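Local coordinates for protein (hdlp (histone deacetylase-like protein)) (Aquifex aeolicus, PDB 1C3P), which probably acts as a zinc-dependent deacetylase of the histone deacetylase family, perhaps with a role in acetoin breakdown, at residues Y251-G256 against K277-V282. Sequence-based numbering, arbitrary orientation.
Sequences YLLQLG and KAFNIV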
ATOM      1  N   TYR A 251      -8.540   2.737  12.532  1.00 18.75           N
ATOM      2  CA  TYR A 251      -7.297   2.253  11.938  1.00 22.44           C
ATOM      3  C   TYR A 251      -7.352   2.261  10.408  1.00 20.28           C
ATOM      4  O   TYR A 251      -8.432   2.216   9.809  1.00 19.91           O
ATOM      5  CB  TYR A 251      -6.983   0.825  12.439  1.00 16.57           C
ATOM      6  CG  TYR A 251      -7.700  -0.301  11.703  1.00 22.36           C
ATOM      7  CD1 TYR A 251      -7.159  -0.851  10.537  1.00 18.12           C
ATOM      8  CD2 TYR A 251      -8.919  -0.808  12.164  1.00 20.04           C
ATOM      9  CE1 TYR A 251      -7.805  -1.859   9.856  1.00 20.40           C
ATOM     10  CE2 TYR A 251      -9.588  -1.841  11.476  1.00 16.60           C
ATOM     11  CZ  TYR A 251      -9.024  -2.351  10.327  1.00 14.68           C
ATOM     12  OH  TYR A 251      -9.658  -3.336   9.600  1.00 21.79           O
ATOM     13  N   LEU A 252      -6.174   2.355   9.786  1.00 17.90           N
ATOM     14  CA  LEU A 252      -6.041   2.299   8.331  1.00 18.58           C
ATOM     15  C   LEU A 252      -5.106   1.131   8.062  1.00 15.49           C
ATOM     16  O   LEU A 252      -4.177   0.870   8.837  1.00 18.82           O
ATOM     17  CB  LEU A 252      -5.425   3.584   7.746  1.00 17.55           C
ATOM     18  CG  LEU A 252      -6.190   4.874   8.025  1.00 23.36           C
ATOM     19  CD1 LEU A 252      -5.763   5.416   9.373  1.00 27.78           C
ATOM     20  CD2 LEU A 252      -5.871   5.897   6.947  1.00 27.29           C
ATOM     21  N   LEU A 253      -5.364   0.435   6.968  1.00 16.80           N
ATOM     22  CA  LEU A 253      -4.605  -0.752   6.571  1.00 17.50           C
ATOM     23  C   LEU A 253      -4.158  -0.594   5.129  1.00 20.22           C
ATOM     24  O   LEU A 253      -4.977  -0.292   4.263  1.00 18.14           O
ATOM     25  CB  LEU A 253      -5.524  -1.981   6.691  1.00 15.49           C
ATOM     26  CG  LEU A 253      -5.123  -3.324   6.091  1.00 17.75           C
ATOM     27  CD1 LEU A 253      -3.897  -3.844   6.832  1.00 20.85           C
ATOM     28  CD2 LEU A 253      -6.292  -4.325   6.234  1.00 19.05           C
ATOM     29  N   GLN A 254      -2.869  -0.800   4.864  1.00 16.50           N
ATOM     30  CA  GLN A 254      -2.365  -0.668   3.500  1.00 16.48           C
ATOM     31  C   GLN A 254      -2.088  -2.082   3.018  1.00 16.12           C
ATOM     32  O   GLN A 254      -1.504  -2.929   3.722  1.00 13.97           O
ATOM     33  CB  GLN A 254      -1.124   0.262   3.453  1.00 25.58           C
ATOM     34  CG  GLN A 254       0.232  -0.390   3.482  1.00 36.40           C
ATOM     35  CD  GLN A 254       0.871  -0.505   2.100  1.00 33.18           C
ATOM     36  OE1 GLN A 254       1.319   0.493   1.500  1.00 21.05           O
ATOM     37  NE2 GLN A 254       0.916  -1.725   1.586  1.00 22.85           N
ATOM     38  N   LEU A 255      -2.531  -2.335   1.793  1.00 14.42           N
ATOM     39  CA  LEU A 255      -2.480  -3.656   1.205  1.00 17.99           C
ATOM     40  C   LEU A 255      -1.714  -3.811  -0.087  1.00 19.32           C
ATOM     41  O   LEU A 255      -2.281  -4.283  -1.079  1.00 21.23           O
ATOM     42  CB  LEU A 255      -3.937  -4.097   0.993  1.00 20.68           C
ATOM     43  CG  LEU A 255      -4.735  -4.041   2.294  1.00 22.90           C
ATOM     44  CD1 LEU A 255      -6.222  -3.972   2.020  1.00 29.36           C
ATOM     45  CD2 LEU A 255      -4.368  -5.255   3.135  1.00 14.80           C
ATOM     46  N   GLY A 256      -0.436  -3.435  -0.097  1.00 17.21           N
ATOM     47  CA  GLY A 256       0.344  -3.604  -1.315  1.00 15.64           C
ATOM     48  C   GLY A 256       0.411  -5.084  -1.670  1.00 17.31           C
ATOM     49  O   GLY A 256       0.404  -5.938  -0.779  1.00 15.62           O
ATOM     50  N   LYS A 277      -6.363 -13.854   3.540  1.00 19.67           N
ATOM     51  CA  LYS A 277      -6.554 -14.200   4.942  1.00 21.33           C
ATOM     52  C   LYS A 277      -5.962 -13.170   5.883  1.00 22.12           C
ATOM     53  O   LYS A 277      -6.504 -12.917   6.961  1.00 22.19           O
ATOM     54  CB  LYS A 277      -5.958 -15.568   5.277  1.00 23.84           C
ATOM     55  CG  LYS A 277      -6.812 -16.714   4.846  1.00 40.87           C
ATOM     56  CD  LYS A 277      -6.482 -17.944   5.675  1.00 54.73           C
ATOM     57  CE  LYS A 277      -6.741 -17.682   7.153  1.00 58.85           C
ATOM     58  NZ  LYS A 277      -6.463 -18.884   7.981  1.00 55.34           N
ATOM     59  N   ALA A 278      -4.844 -12.572   5.479  1.00 20.23           N
ATOM     60  CA  ALA A 278      -4.190 -11.557   6.309  1.00 17.06           C
ATOM     61  C   ALA A 278      -5.157 -10.389   6.514  1.00 16.94           C
ATOM     62  O   ALA A 278      -5.338  -9.868   7.624  1.00 14.93           O
ATOM     63  CB  ALA A 278      -2.900 -11.061   5.610  1.00 19.27           C
ATOM     64  N   PHE A 279      -5.780  -9.981   5.420  1.00 18.88           N
ATOM     65  CA  PHE A 279      -6.754  -8.895   5.440  1.00 21.01           C
ATOM     66  C   PHE A 279      -7.888  -9.208   6.428  1.00 25.48           C
ATOM     67  O   PHE A 279      -8.288  -8.361   7.238  1.00 16.30           O
ATOM     68  CB  PHE A 279      -7.322  -8.726   4.025  1.00 16.79           C
ATOM     69  CG  PHE A 279      -8.471  -7.764   3.938  1.00 20.23           C
ATOM     70  CD1 PHE A 279      -8.277  -6.398   4.147  1.00 21.61           C
ATOM     71  CD2 PHE A 279      -9.743  -8.220   3.612  1.00 23.24           C
ATOM     72  CE1 PHE A 279      -9.349  -5.499   4.023  1.00 30.98           C
ATOM     73  CE2 PHE A 279     -10.815  -7.333   3.484  1.00 24.82           C
ATOM     74  CZ  PHE A 279     -10.619  -5.970   3.687  1.00 30.27           C
ATOM     75  N   ASN A 280      -8.404 -10.429   6.355  1.00 22.30           N
ATOM     76  CA  ASN A 280      -9.489 -10.825   7.236  1.00 24.49           C
ATOM     77  C   ASN A 280      -9.078 -10.996   8.687  1.00 23.01           C
ATOM     78  O   ASN A 280      -9.881 -10.779   9.595  1.00 21.91           O
ATOM     79  CB  ASN A 280     -10.167 -12.091   6.701  1.00 27.17           C
ATOM     80  CG  ASN A 280     -10.912 -11.828   5.401  1.00 20.88           C
ATOM     81  OD1 ASN A 280     -11.513 -10.766   5.229  1.00 22.95           O
ATOM     82  ND2 ASN A 280     -10.904 -12.799   4.499  1.00 27.85           N
ATOM     83  N   ILE A 281      -7.825 -11.373   8.907  1.00 18.74           N
ATOM     84  CA  ILE A 281      -7.312 -11.505  10.263  1.00 18.37           C
ATOM     85  C   ILE A 281      -7.275 -10.125  10.930  1.00 18.54           C
ATOM     86  O   ILE A 281      -7.558  -9.994  12.123  1.00 19.69           O
ATOM     87  CB  ILE A 281      -5.885 -12.082  10.269  1.00 19.31           C
ATOM     88  CG1 ILE A 281      -5.914 -13.560   9.886  1.00 23.51           C
ATOM     89  CG2 ILE A 281      -5.258 -11.896  11.634  1.00 28.87           C
ATOM     90  CD1 ILE A 281      -4.525 -14.191   9.817  1.00 26.47           C
ATOM     91  N   VAL A 282      -6.907  -9.097  10.171  1.00 17.72           N
ATOM     92  CA  VAL A 282      -6.846  -7.748  10.732  1.00 14.89           C
ATOM     93  C   VAL A 282      -8.255  -7.312  11.126  1.00 21.79           C
ATOM     94  O   VAL A 282      -8.478  -6.765  12.210  1.00 25.80           O
ATOM     95  CB  VAL A 282      -6.253  -6.729   9.729  1.00 18.50           C
ATOM     96  CG1 VAL A 282      -6.479  -5.315  10.244  1.00 20.73           C
ATOM     97  CG2 VAL A 282      -4.747  -6.969   9.573  1.00 17.49           C
TER
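Tyr251, Leu253 and Leu255 meet Phe279 and Val282 inside the beta-alpha-beta unit formed by strand 250-254, helix 272-286 and strand 290-292. Over these short segments strand and helix axes run antiparallel, at 173°, and approach to 10.7 Å, the direction expected of a helix returning across its own sheet. All five residues are buried; no hydrogen bond crosses the interface, and the closest contacts are all carbon to carbon. Phe279 reaches in although its CB does not point at the strand: CG lies anti to the backbone N (chi1 172°), and the CD1-CE1 side of the ring faces methyls of both leucines, which sit side by side toward the strand. Leu253 CD2 lies at the ring edge, near its plane, 3.5 Å from Phe279 CD1. Leu255 CD1 comes to the same rim obliquely, 3.8 Å from Phe279 CD1, its side chain crossing that of Phe279 at about a right angle. One turn on, Val282 sends a single branch forward: CG1 sits 3.7 Å from Tyr251 CE1 and 3.8 Å from Tyr251 OH, and is also 4.1 Å from Leu253 CD2, which therefore touches both helix residues. The Tyr251 hydroxyl hydrogen-bonds to the carbonyl O of Gly287. Phe279 also packs edge-to-face with Tyr291 of strand 290-292. The Leu255 side chain lies about 8 Å from that of Asp168, which binds zinc in another structure of this protein. Such helix-on-sheet packing is characteristic of the parallel alpha/beta fold that histone deacetylases share with arginase.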